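Local coordinates for protein metagenomic carboxyl esterase MGS0156 (Uncultured organism, PDB 5D8M) that probably hydrolyses carboxylic esters, acting as an esterase built on an alpha/beta-hydrolase type of parallel sheet, at residues 86-91 with 120-125; 138-143 with 169-174; 150-155 with 176-181; 243-248 with 284-289. All blocks are in the same frame, centred on the assembly; numbering follows the deposited sequence.

In the fold
From the N terminus, interaction 1 is the first to close a loop: after helix 111-116 the chain returns to lay strand 120-123 beside strand 87-92 at one margin of the sheet. Interactions 2 and 3 follow, and their loops cross. Helix 132-143 meets the join between helices 159-170 and 172-177, and strand 151-157 meets strand 178-184, so one contact joins helices and the other neighbouring strands, with F154 packed between the two layers. Interaction 1 joins this group through the salt bridge R88–D150 and packing of V124 on helix 132-143. Interaction 4 closes last, joining strand 244-248, neighbour of 178-184, to the loop entering strand 290-293.

Interaction 1. Residues 86-91 with 120-125; sequences GIRLVL and ATTLVR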
loop_
_atom_site.group_PDB
_atom_site.type_symbol
_atom_site.label_atom_id
_atom_site.label_comp_id
_atom_site.label_asym_id
_atom_site.label_seq_id
_atom_site.Cartn_x
_atom_site.Cartn_y
_atom_site.Cartn_z
ATOM N N GLY A 86 -14.786 17.424 1.571
ATOM C CA GLY A 86 -14.848 16.825 2.898
ATOM C C GLY A 86 -14.290 15.398 2.950
ATOM O O GLY A 86 -14.740 14.575 3.743
ATOM N N ILE A 87 -13.318 15.101 2.098
ATOM C CA ILE A 87 -12.698 13.775 2.087
ATOM C C ILE A 87 -11.628 13.702 3.173
ATOM O O ILE A 87 -10.875 14.648 3.362
ATOM C CB ILE A 87 -12.088 13.447 0.699
ATOM C CG1 ILE A 87 -13.219 13.219 -0.300
ATOM C CG2 ILE A 87 -11.137 12.220 0.758
ATOM C CD1 ILE A 87 -12.755 12.928 -1.705
ATOM N N ARG A 88 -11.603 12.589 3.897
ATOM C CA ARG A 88 -10.546 12.296 4.843
ATOM C C ARG A 88 -9.815 11.029 4.420
ATOM O O ARG A 88 -10.426 9.987 4.225
ATOM C CB ARG A 88 -11.094 12.131 6.267
ATOM C CG ARG A 88 -10.020 11.681 7.262
ATOM C CD ARG A 88 -10.602 11.596 8.672
ATOM N NE ARG A 88 -11.148 12.873 9.116
ATOM C CZ ARG A 88 -10.438 13.836 9.686
ATOM N NH1 ARG A 88 -9.140 13.682 9.908
ATOM N NH2 ARG A 88 -11.026 14.953 10.032
ATOM N N LEU A 89 -8.504 11.152 4.265
ATOM C CA LEU A 89 -7.634 10.034 3.983
ATOM C C LEU A 89 -7.267 9.368 5.315
ATOM O O LEU A 89 -6.672 9.992 6.194
ATOM C CB LEU A 89 -6.379 10.505 3.241
ATOM C CG LEU A 89 -6.610 11.416 2.032
ATOM C CD1 LEU A 89 -5.258 11.906 1.475
ATOM C CD2 LEU A 89 -7.425 10.701 0.953
ATOM N N VAL A 90 -7.693 8.125 5.469
ATOM C CA VAL A 90 -7.347 7.321 6.621
ATOM C C VAL A 90 -6.178 6.422 6.234
ATOM O O VAL A 90 -6.329 5.489 5.444
ATOM C CB VAL A 90 -8.547 6.495 7.105
ATOM C CG1 VAL A 90 -8.169 5.739 8.372
ATOM C CG2 VAL A 90 -9.750 7.446 7.366
ATOM N N LEU A 91 -5.020 6.736 6.792
ATOM C CA LEU A 91 -3.755 6.101 6.471
ATOM C C LEU A 91 -3.523 4.886 7.368
ATOM O O LEU A 91 -3.541 5.007 8.566
ATOM C CB LEU A 91 -2.609 7.093 6.643
ATOM C CG LEU A 91 -2.782 8.461 5.987
ATOM C CD1 LEU A 91 -1.668 9.460 6.429
ATOM C CD2 LEU A 91 -2.792 8.288 4.476
ATOM N N ALA A 120 -8.333 16.155 4.544
ATOM C CA ALA A 120 -7.954 15.842 5.930
ATOM C C ALA A 120 -7.250 14.481 5.980
ATOM O O ALA A 120 -7.460 13.632 5.110
ATOM C CB ALA A 120 -9.200 15.850 6.855
ATOM N N THR A 121 -6.391 14.280 6.978
ATOM C CA THR A 121 -5.711 12.994 7.112
ATOM C C THR A 121 -5.732 12.514 8.554
ATOM O O THR A 121 -5.578 13.302 9.486
ATOM C CB THR A 121 -4.225 13.054 6.657
ATOM O OG1 THR A 121 -3.478 13.917 7.520
ATOM C CG2 THR A 121 -4.111 13.579 5.244
ATOM N N THR A 122 -5.907 11.217 8.719
ATOM C CA THR A 122 -5.792 10.560 10.012
ATOM C C THR A 122 -4.851 9.379 9.852
ATOM O O THR A 122 -5.013 8.605 8.929
ATOM C CB THR A 122 -7.162 10.062 10.518
ATOM O OG1 THR A 122 -7.971 11.182 10.865
ATOM C CG2 THR A 122 -6.998 9.166 11.726
ATOM N N LEU A 123 -3.867 9.257 10.732
ATOM C CA LEU A 123 -3.002 8.094 10.747
ATOM C C LEU A 123 -3.475 7.062 11.782
ATOM O O LEU A 123 -3.595 7.361 12.961
ATOM C CB LEU A 123 -1.556 8.510 11.050
ATOM C CG LEU A 123 -0.546 7.370 11.219
ATOM C CD1 LEU A 123 -0.428 6.529 9.949
ATOM C CD2 LEU A 123 0.821 7.953 11.596
ATOM N N VAL A 124 -3.696 5.832 11.344
ATOM C CA VAL A 124 -4.073 4.766 12.256
ATOM C C VAL A 124 -2.823 4.037 12.764
ATOM O O VAL A 124 -1.934 3.681 11.988
ATOM C CB VAL A 124 -5.027 3.766 11.564
ATOM C CG1 VAL A 124 -5.371 2.592 12.523
ATOM C CG2 VAL A 124 -6.281 4.505 11.124
ATOM N N ARG A 125 -2.720 3.865 14.075
ATOM C CA ARG A 125 -1.645 3.035 14.617
ATOM C C ARG A 125 -2.162 1.604 14.695
ATOM O O ARG A 125 -3.133 1.338 15.392
ATOM C CB ARG A 125 -1.196 3.525 16.000
ATOM C CG ARG A 125 -0.158 2.617 16.643
ATOM C CD ARG A 125 0.460 3.244 17.890
ATOM N NE ARG A 125 1.301 2.283 18.597
ATOM C CZ ARG A 125 2.130 2.582 19.594
ATOM N NH1 ARG A 125 2.247 3.838 20.031
ATOM N NH2 ARG A 125 2.828 1.609 20.168
HETATM O O HOH W 1 -7.485 15.632 11.093
#
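The R88 guanidinium is the flat group of this contact. The methyl of A120 sits over one face, its CB 3.6 Å above the plane and displaced toward the rim, while water 1 lies in the plane at the edge and accepts from NH1 of R88 at 2.8 Å. T121 O is also near the edge. T122 OG1 comes in obliquely, 33° out of the plane, and takes a bent hydrogen bond from R88 NH1 at 2.9 Å. The arginine chain leaves with CG anti to the backbone N and folds over at chi3 (-59°), which brings its end across to the second strand. Separate nitrogens of the group are held, NE by a salt bridge to D150 and NH1 by T122.

Beneath it the backbones pair in parallel. The bond from A120 N to I87 O is the longest at 3.2 Å. Further along they tighten and straighten: L91 N reaches T122 O at 2.8 Å and 172°, nearly along the C=O axis, and V124 N meets L91 O at 2.9 Å. At the C-terminal end of the pairing, on the face of V90 and T122, V90 CG1 touches V124 CG2 at 3.6 Å. Between the leucines, L91 CB lies 4.0 Å from L123 CD1.

This is the strand pair of a beta-alpha-beta unit. L89, L91, T121 and L123 turn to the face covered by its helix 111-116, where E115 and R111 bond T121 OG1. R88, V90 and T122 face the loop residue L146, and strand 151-157 flanks strand 87-92 on the side away from 120-123.

Interaction 2. Residues 138-143 with 169-174; sequences IIHEVV and VSYPDL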
loop_
_atom_site.group_PDB
_atom_site.type_symbol
_atom_site.label_atom_id
_atom_site.label_comp_id
_atom_site.label_asym_id
_atom_site.label_seq_id
_atom_site.Cartn_x
_atom_site.Cartn_y
_atom_site.Cartn_z
ATOM N N ILE A 138 -8.980 -2.660 15.483
ATOM C CA ILE A 138 -8.427 -1.342 15.778
ATOM C C ILE A 138 -8.960 -0.305 14.783
ATOM O O ILE A 138 -9.415 0.783 15.166
ATOM C CB ILE A 138 -6.872 -1.381 15.744
ATOM C CG1 ILE A 138 -6.379 -2.173 16.953
ATOM C CG2 ILE A 138 -6.279 0.042 15.704
ATOM C CD1 ILE A 138 -4.862 -2.518 16.942
ATOM N N ILE A 139 -8.922 -0.676 13.508
ATOM C CA ILE A 139 -9.353 0.198 12.430
ATOM C C ILE A 139 -10.844 0.507 12.563
ATOM O O ILE A 139 -11.274 1.671 12.478
ATOM C CB ILE A 139 -9.041 -0.444 11.067
ATOM C CG1 ILE A 139 -7.518 -0.562 10.894
ATOM C CG2 ILE A 139 -9.644 0.375 9.948
ATOM C CD1 ILE A 139 -7.106 -1.539 9.790
ATOM N N HIS A 140 -11.625 -0.537 12.803
ATOM C CA HIS A 140 -13.042 -0.397 13.085
ATOM C C HIS A 140 -13.323 0.636 14.196
ATOM O O HIS A 140 -14.204 1.489 14.056
ATOM C CB HIS A 140 -13.617 -1.757 13.485
ATOM C CG HIS A 140 -15.091 -1.750 13.699
ATOM N ND1 HIS A 140 -15.694 -2.466 14.711
ATOM C CD2 HIS A 140 -16.093 -1.138 13.021
ATOM C CE1 HIS A 140 -17.003 -2.293 14.647
ATOM N NE2 HIS A 140 -17.271 -1.487 13.634
ATOM N N GLU A 141 -12.579 0.574 15.296
ATOM C CA GLU A 141 -12.837 1.500 16.405
ATOM C C GLU A 141 -12.417 2.943 16.075
ATOM O O GLU A 141 -13.051 3.906 16.511
ATOM C CB GLU A 141 -12.120 1.042 17.678
ATOM C CG GLU A 141 -12.540 -0.316 18.190
ATOM C CD GLU A 141 -14.024 -0.399 18.512
ATOM O OE1 GLU A 141 -14.601 -1.485 18.312
ATOM O OE2 GLU A 141 -14.614 0.608 18.974
ATOM N N VAL A 142 -11.336 3.093 15.329
ATOM C CA VAL A 142 -10.862 4.422 14.956
ATOM C C VAL A 142 -11.884 5.128 14.056
ATOM O O VAL A 142 -12.301 6.242 14.331
ATOM C CB VAL A 142 -9.489 4.369 14.219
ATOM C CG1 VAL A 142 -9.188 5.727 13.551
ATOM C CG2 VAL A 142 -8.373 3.997 15.192
ATOM N N VAL A 143 -12.278 4.465 12.978
ATOM C CA VAL A 143 -13.175 5.079 12.007
ATOM C C VAL A 143 -14.527 5.429 12.628
ATOM O O VAL A 143 -15.105 6.485 12.315
ATOM C CB VAL A 143 -13.335 4.169 10.795
ATOM C CG1 VAL A 143 -14.379 4.734 9.830
ATOM C CG2 VAL A 143 -12.006 4.049 10.106
ATOM N N VAL A 169 -14.793 -6.679 5.449
ATOM C CA VAL A 169 -15.513 -7.933 5.413
ATOM C C VAL A 169 -16.123 -8.286 6.764
ATOM O O VAL A 169 -17.208 -8.854 6.829
ATOM C CB VAL A 169 -14.591 -9.079 4.944
ATOM C CG1 VAL A 169 -15.255 -10.432 5.169
ATOM C CG2 VAL A 169 -14.252 -8.892 3.463
ATOM N N SER A 170 -15.434 -7.954 7.849
ATOM C CA SER A 170 -15.909 -8.310 9.193
ATOM C C SER A 170 -16.973 -7.368 9.751
ATOM O O SER A 170 -17.831 -7.786 10.531
ATOM C CB SER A 170 -14.737 -8.347 10.174
ATOM O OG SER A 170 -13.855 -9.394 9.829
ATOM N N TYR A 171 -16.908 -6.096 9.376
ATOM C CA TYR A 171 -17.785 -5.098 9.990
ATOM C C TYR A 171 -18.615 -4.382 8.945
ATOM O O TYR A 171 -18.161 -3.421 8.358
ATOM C CB TYR A 171 -16.942 -4.095 10.792
ATOM C CG TYR A 171 -16.002 -4.770 11.772
ATOM C CD1 TYR A 171 -16.490 -5.326 12.951
ATOM C CD2 TYR A 171 -14.638 -4.841 11.535
ATOM C CE1 TYR A 171 -15.648 -5.941 13.860
ATOM C CE2 TYR A 171 -13.781 -5.466 12.438
ATOM C CZ TYR A 171 -14.290 -6.011 13.601
ATOM O OH TYR A 171 -13.454 -6.628 14.511
ATOM N N PRO A 172 -19.841 -4.862 8.698
ATOM C CA PRO A 172 -20.734 -4.194 7.742
ATOM C C PRO A 172 -20.930 -2.704 8.033
ATOM O O PRO A 172 -21.122 -1.927 7.111
ATOM C CB PRO A 172 -22.058 -4.945 7.913
ATOM C CG PRO A 172 -21.660 -6.291 8.407
ATOM C CD PRO A 172 -20.434 -6.090 9.259
ATOM N N ASP A 173 -20.893 -2.303 9.295
ATOM C CA ASP A 173 -21.051 -0.887 9.593
ATOM C C ASP A 173 -19.841 -0.070 9.113
ATOM O O ASP A 173 -19.996 1.077 8.692
ATOM C CB ASP A 173 -21.294 -0.672 11.087
ATOM C CG ASP A 173 -20.226 -1.312 11.960
ATOM O OD1 ASP A 173 -19.686 -2.376 11.586
ATOM O OD2 ASP A 173 -19.940 -0.758 13.041
ATOM N N LEU A 174 -18.639 -0.651 9.163
ATOM C CA LEU A 174 -17.480 0.027 8.592
ATOM C C LEU A 174 -17.609 0.099 7.063
ATOM O O LEU A 174 -17.325 1.124 6.445
ATOM C CB LEU A 174 -16.185 -0.687 8.983
ATOM C CG LEU A 174 -14.946 -0.124 8.305
ATOM C CD1 LEU A 174 -14.768 1.334 8.746
ATOM C CD2 LEU A 174 -13.708 -0.946 8.640
#
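An offset His–Tyr stack combined with a His–carboxylate hydrogen bond joins helix 132-143 to the junction of helices 159-170 and 172-177. The H140 and Y171 rings lie almost flat on each other, centroids 3.9 Å apart and planes at 10°, with H140 ND1 over the tyrosine face near CD1. H140 CB and Y171 CB each sit over the partner's ring, adding CH-pi contacts. At the imidazole edge, NE2 donates to D173 OD2 at 2.8 Å and 172°, in the ring plane; the carboxylate stands nearly upright to that plane and is met from above its own. The nearby negative charge would probably favour a protonated, cationic imidazole. An alanine at H140 would remove the ring, and would probably leave D173 and the Y171 face without the partner that links both helical parts.

Y171 is the N-cap residue of helix 172-177, which places D173 and L174 in its first turn; S170 CB lies over the other tyrosine face. D173 CG takes the crowded position between backbone N and carbonyl carbon (chi1 54°), bringing the carboxylate nearer H140. Deeper, I139, V143 and L174 rest on F154 of strand 151-157, where V143 CG1 meets L174 CD1 at 3.6 Å.

Interaction 3. Residues 150-155 with 176-181; sequences DTIVFV and ARTAAV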
loop_
_atom_site.group_PDB
_atom_site.type_symbol
_atom_site.label_atom_id
_atom_site.label_comp_id
_atom_site.label_asym_id
_atom_site.label_seq_id
_atom_site.Cartn_x
_atom_site.Cartn_y
_atom_site.Cartn_z
ATOM N N ASP A 150 -17.600 13.236 7.092
ATOM C CA ASP A 150 -16.396 13.052 6.295
ATOM C C ASP A 150 -16.591 11.919 5.311
ATOM O O ASP A 150 -17.216 10.911 5.630
ATOM C CB ASP A 150 -15.177 12.750 7.173
ATOM C CG ASP A 150 -14.598 13.993 7.840
ATOM O OD1 ASP A 150 -15.037 15.117 7.529
ATOM O OD2 ASP A 150 -13.657 13.835 8.650
ATOM N N THR A 151 -16.052 12.077 4.116
ATOM C CA THR A 151 -16.003 10.957 3.192
ATOM C C THR A 151 -14.705 10.168 3.411
ATOM O O THR A 151 -13.599 10.687 3.232
ATOM C CB THR A 151 -16.146 11.436 1.737
ATOM O OG1 THR A 151 -17.407 12.102 1.590
ATOM C CG2 THR A 151 -16.124 10.256 0.800
ATOM N N ILE A 152 -14.853 8.920 3.844
ATOM C CA ILE A 152 -13.720 8.113 4.273
ATOM C C ILE A 152 -13.036 7.409 3.097
ATOM O O ILE A 152 -13.662 6.617 2.380
ATOM C CB ILE A 152 -14.164 7.066 5.312
ATOM C CG1 ILE A 152 -14.714 7.773 6.553
ATOM C CG2 ILE A 152 -13.011 6.139 5.663
ATOM C CD1 ILE A 152 -13.685 8.682 7.254
ATOM N N VAL A 153 -11.764 7.743 2.884
ATOM C CA VAL A 153 -10.954 7.089 1.867
ATOM C C VAL A 153 -9.708 6.492 2.519
ATOM O O VAL A 153 -8.810 7.221 2.929
ATOM C CB VAL A 153 -10.555 8.076 0.743
ATOM C CG1 VAL A 153 -9.563 7.401 -0.248
ATOM C CG2 VAL A 153 -11.804 8.575 0.020
ATOM N N PHE A 154 -9.659 5.169 2.640
ATOM C CA PHE A 154 -8.471 4.516 3.178
ATOM C C PHE A 154 -7.337 4.620 2.171
ATOM O O PHE A 154 -7.551 4.428 0.972
ATOM C CB PHE A 154 -8.730 3.035 3.489
ATOM C CG PHE A 154 -9.590 2.805 4.716
ATOM C CD1 PHE A 154 -9.041 2.884 5.981
ATOM C CD2 PHE A 154 -10.948 2.506 4.592
ATOM C CE1 PHE A 154 -9.810 2.667 7.125
ATOM C CE2 PHE A 154 -11.729 2.284 5.735
ATOM C CZ PHE A 154 -11.151 2.358 7.005
ATOM N N VAL A 155 -6.148 4.954 2.669
ATOM C CA VAL A 155 -4.927 4.851 1.890
ATOM C C VAL A 155 -3.981 3.989 2.694
ATOM O O VAL A 155 -3.592 4.357 3.805
ATOM C CB VAL A 155 -4.294 6.217 1.603
ATOM C CG1 VAL A 155 -3.044 6.042 0.760
ATOM C CG2 VAL A 155 -5.311 7.115 0.869
ATOM N N ALA A 176 -20.315 0.210 5.270
ATOM C CA ALA A 176 -21.327 1.219 4.944
ATOM C C ALA A 176 -20.787 2.639 5.131
ATOM O O ALA A 176 -21.271 3.583 4.530
ATOM C CB ALA A 176 -22.557 1.012 5.793
ATOM N N ARG A 177 -19.779 2.777 5.974
ATOM C CA ARG A 177 -19.178 4.067 6.286
ATOM C C ARG A 177 -18.080 4.476 5.275
ATOM O O ARG A 177 -17.685 5.640 5.188
ATOM C CB ARG A 177 -18.587 3.998 7.700
ATOM C CG ARG A 177 -17.943 5.258 8.207
ATOM C CD ARG A 177 -18.988 6.331 8.503
ATOM N NE ARG A 177 -18.330 7.588 8.843
ATOM C CZ ARG A 177 -17.977 8.508 7.946
ATOM N NH1 ARG A 177 -18.235 8.312 6.656
ATOM N NH2 ARG A 177 -17.368 9.623 8.343
ATOM N N THR A 178 -17.579 3.502 4.524
ATOM C CA THR A 178 -16.352 3.689 3.747
ATOM C C THR A 178 -16.651 3.963 2.277
ATOM O O THR A 178 -17.373 3.186 1.649
ATOM C CB THR A 178 -15.448 2.437 3.862
ATOM O OG1 THR A 178 -15.103 2.227 5.240
ATOM C CG2 THR A 178 -14.162 2.588 3.034
ATOM N N ALA A 179 -16.081 5.025 1.714
ATOM C CA ALA A 179 -16.257 5.287 0.281
ATOM C C ALA A 179 -15.242 4.537 -0.606
ATOM O O ALA A 179 -15.578 4.076 -1.701
ATOM C CB ALA A 179 -16.181 6.765 -0.002
ATOM N N ALA A 180 -14.011 4.422 -0.144
ATOM C CA ALA A 180 -12.959 3.911 -1.016
ATOM C C ALA A 180 -11.799 3.335 -0.241
ATOM O O ALA A 180 -11.517 3.770 0.889
ATOM C CB ALA A 180 -12.464 5.027 -1.942
ATOM N N VAL A 181 -11.136 2.344 -0.846
ATOM C CA VAL A 181 -9.853 1.842 -0.351
ATOM C C VAL A 181 -8.818 1.937 -1.429
ATOM O O VAL A 181 -9.011 1.392 -2.506
ATOM C CB VAL A 181 -9.910 0.372 0.076
ATOM C CG1 VAL A 181 -8.511 -0.091 0.529
ATOM C CG2 VAL A 181 -10.964 0.176 1.177
HETATM O O HOH W 2 -17.451 7.860 3.457
#
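R177 leaves the end of helix 172-177 with CG anti to the backbone N, and a bend at chi2 (71°) turns its guanidinium toward the start of the strand 151-155. I152, whose CG1 is anti to the carbonyl carbon, lays that atom 3.4 Å above the guanidinium plane, over one face. The edge of the group grips D150 O end-on: NH1 and NH2 of R177 both donate to it at 3.0 Å, NH1 nearly along the C=O axis, NH2 from above the carbonyl plane. D150's own carboxylate is turned to R88. A leucine in place of R177 would lose both bonds to D150 O, and would probably loosen the tie between the helix end and the strand.

Water 2 bridges the next step, accepting from I152 N and donating to R177 O. A179 then has helical backbone angles, so two successive N-H groups address one carbonyl, as in a beta bulge: A179 N to I152 O at 3.0 Å and A180 N, weakly, at 3.4 Å. Parallel pairing is clear from F154 N to A180 O at 2.9 Å onward.

The F154 ring has T178 OG1 at its edge, 3.4 Å from CE2; that hydroxyl bonds L174 O. F154 lies under helices 132-143 and 159-170, while strand 87-92 flanks 151-157 and strand 244-248 flanks 178-184.

Interaction 4. Residues 243-248 with 284-289; sequences VRYYSL and AIIPGG
Y245 opens the contact on strand 244-248. Its N donates to water 3, which passes a weak bond on to G288 O, and its CB meets I286 CG2 at 3.7 Å, the two side chains crossing near a right angle. The phenol leads off to P240, whose carbonyl bonds OH. Y245 O lies against the backbone of G289, 3.3 Å from its CA; a beta carbon on G289 would fall 2.8 Å from that oxygen, a clash.

Y246 turns to the other side of the strand, packs on helix 324-338 and bonds D338 through OH. S247 faces the loop again. With OG anti to the carbonyl carbon, it accepts from I286 N at 2.9 Å in an almost straight bond (170°), and water 4 joins the same OG, at 2.7 Å, to I286 O. The hydroxyl is thus linked to both polar backbone atoms of I286, to N directly and to O through water. At L248, water 5 donates to both L248 O and A284 O.

I286 to G289 form a type II beta turn, with G288 at positive phi (79°) and G289 N returning to I286 O. The turn delivers the chain to strand 290-293, whose T290 pairs with Y245, the return of a connection from strand 244-248 through helix 262-269 to its parallel neighbour, consistent with the C-terminal strands of an alpha/beta-hydrolase sheet.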
loop_
_atom_site.group_PDB
_atom_site.type_symbol
_atom_site.label_atom_id
_atom_site.label_comp_id
_atom_site.label_asym_id
_atom_site.label_seq_id
_atom_site.Cartn_x
_atom_site.Cartn_y
_atom_site.Cartn_z
ATOM N N VAL A 243 -18.146 -0.176 -1.767
ATOM C CA VAL A 243 -16.828 0.464 -1.602
ATOM C C VAL A 243 -16.032 0.407 -2.928
ATOM O O VAL A 243 -16.080 -0.598 -3.625
ATOM C CB VAL A 243 -16.011 -0.229 -0.488
ATOM C CG1 VAL A 243 -14.638 0.446 -0.316
ATOM C CG2 VAL A 243 -16.791 -0.251 0.822
ATOM N N ARG A 244 -15.343 1.479 -3.306
ATOM C CA ARG A 244 -14.506 1.439 -4.504
ATOM C C ARG A 244 -13.058 1.102 -4.137
ATOM O O ARG A 244 -12.536 1.617 -3.155
ATOM C CB ARG A 244 -14.563 2.766 -5.237
ATOM C CG ARG A 244 -15.983 3.257 -5.476
ATOM C CD ARG A 244 -16.512 2.812 -6.795
ATOM N NE ARG A 244 -16.424 3.907 -7.758
ATOM C CZ ARG A 244 -17.347 4.856 -7.918
ATOM N NH1 ARG A 244 -18.462 4.854 -7.189
ATOM N NH2 ARG A 244 -17.149 5.808 -8.819
ATOM N N TYR A 245 -12.412 0.256 -4.937
ATOM C CA TYR A 245 -11.043 -0.159 -4.651
ATOM C C TYR A 245 -10.091 0.336 -5.731
ATOM O O TYR A 245 -10.432 0.353 -6.924
ATOM C CB TYR A 245 -10.969 -1.689 -4.517
ATOM C CG TYR A 245 -11.966 -2.206 -3.505
ATOM C CD1 TYR A 245 -11.665 -2.217 -2.150
ATOM C CD2 TYR A 245 -13.222 -2.648 -3.899
ATOM C CE1 TYR A 245 -12.586 -2.664 -1.220
ATOM C CE2 TYR A 245 -14.146 -3.098 -2.977
ATOM C CZ TYR A 245 -13.827 -3.105 -1.638
ATOM O OH TYR A 245 -14.765 -3.566 -0.716
ATOM N N TYR A 246 -8.903 0.741 -5.300
ATOM C CA TYR A 246 -7.890 1.269 -6.195
ATOM C C TYR A 246 -6.541 0.729 -5.780
ATOM O O TYR A 246 -6.279 0.583 -4.583
ATOM C CB TYR A 246 -7.857 2.808 -6.161
ATOM C CG TYR A 246 -9.214 3.473 -6.335
ATOM C CD1 TYR A 246 -10.061 3.656 -5.247
ATOM C CD2 TYR A 246 -9.624 3.949 -7.577
ATOM C CE1 TYR A 246 -11.311 4.284 -5.395
ATOM C CE2 TYR A 246 -10.856 4.578 -7.736
ATOM C CZ TYR A 246 -11.692 4.734 -6.641
ATOM O OH TYR A 246 -12.887 5.362 -6.781
ATOM N N SER A 247 -5.666 0.457 -6.747
ATOM C CA SER A 247 -4.373 -0.125 -6.392
ATOM C C SER A 247 -3.227 0.515 -7.171
ATOM O O SER A 247 -3.351 0.788 -8.385
ATOM C CB SER A 247 -4.374 -1.644 -6.652
ATOM O OG SER A 247 -5.412 -2.303 -5.922
ATOM N N LEU A 248 -2.125 0.715 -6.452
ATOM C CA LEU A 248 -0.822 1.082 -6.992
ATOM C C LEU A 248 0.139 -0.035 -6.633
ATOM O O LEU A 248 0.188 -0.449 -5.478
ATOM C CB LEU A 248 -0.336 2.406 -6.411
ATOM C CG LEU A 248 -1.098 3.640 -6.890
ATOM C CD1 LEU A 248 -0.968 4.743 -5.835
ATOM C CD2 LEU A 248 -0.528 4.130 -8.212
ATOM N N ALA A 284 -0.359 -7.426 -5.835
ATOM C CA ALA A 284 -0.570 -6.162 -5.143
ATOM C C ALA A 284 -1.729 -5.379 -5.727
ATOM O O ALA A 284 -1.812 -4.140 -5.576
ATOM C CB ALA A 284 0.722 -5.306 -5.187
ATOM N N ILE A 285 -2.623 -6.094 -6.405
ATOM C CA ILE A 285 -3.743 -5.443 -7.039
ATOM C C ILE A 285 -5.050 -6.048 -6.551
ATOM O O ILE A 285 -5.272 -7.262 -6.666
ATOM C CB ILE A 285 -3.623 -5.540 -8.571
ATOM C CG1 ILE A 285 -2.333 -4.812 -9.010
ATOM C CG2 ILE A 285 -4.865 -4.912 -9.248
ATOM C CD1 ILE A 285 -1.904 -5.100 -10.440
ATOM N N ILE A 286 -5.910 -5.199 -5.998
ATOM C CA ILE A 286 -7.221 -5.636 -5.527
ATOM C C ILE A 286 -8.129 -5.998 -6.714
ATOM O O ILE A 286 -8.436 -5.146 -7.549
ATOM C CB ILE A 286 -7.898 -4.539 -4.669
ATOM C CG1 ILE A 286 -6.995 -4.154 -3.472
ATOM C CG2 ILE A 286 -9.330 -4.973 -4.274
ATOM C CD1 ILE A 286 -7.505 -2.898 -2.638
ATOM N N PRO A 287 -8.565 -7.270 -6.790
ATOM C CA PRO A 287 -9.390 -7.670 -7.935
ATOM C C PRO A 287 -10.739 -6.939 -7.927
ATOM O O PRO A 287 -11.260 -6.637 -6.849
ATOM C CB PRO A 287 -9.551 -9.192 -7.755
ATOM C CG PRO A 287 -9.309 -9.444 -6.301
ATOM C CD PRO A 287 -8.289 -8.392 -5.873
ATOM N N GLY A 288 -11.259 -6.624 -9.109
ATOM C CA GLY A 288 -12.514 -5.892 -9.242
ATOM C C GLY A 288 -12.359 -4.390 -9.019
ATOM O O GLY A 288 -13.332 -3.647 -9.101
ATOM N N GLY A 289 -11.138 -3.946 -8.718
ATOM C CA GLY A 289 -10.877 -2.536 -8.509
ATOM C C GLY A 289 -10.379 -1.770 -9.726
ATOM O O GLY A 289 -10.571 -2.184 -10.873
HETATM O O HOH W 3 -14.091 -0.850 -7.249
HETATM O O HOH W 4 -7.717 -2.315 -7.400
HETATM O O HOH W 5 -1.323 -2.207 -3.910
#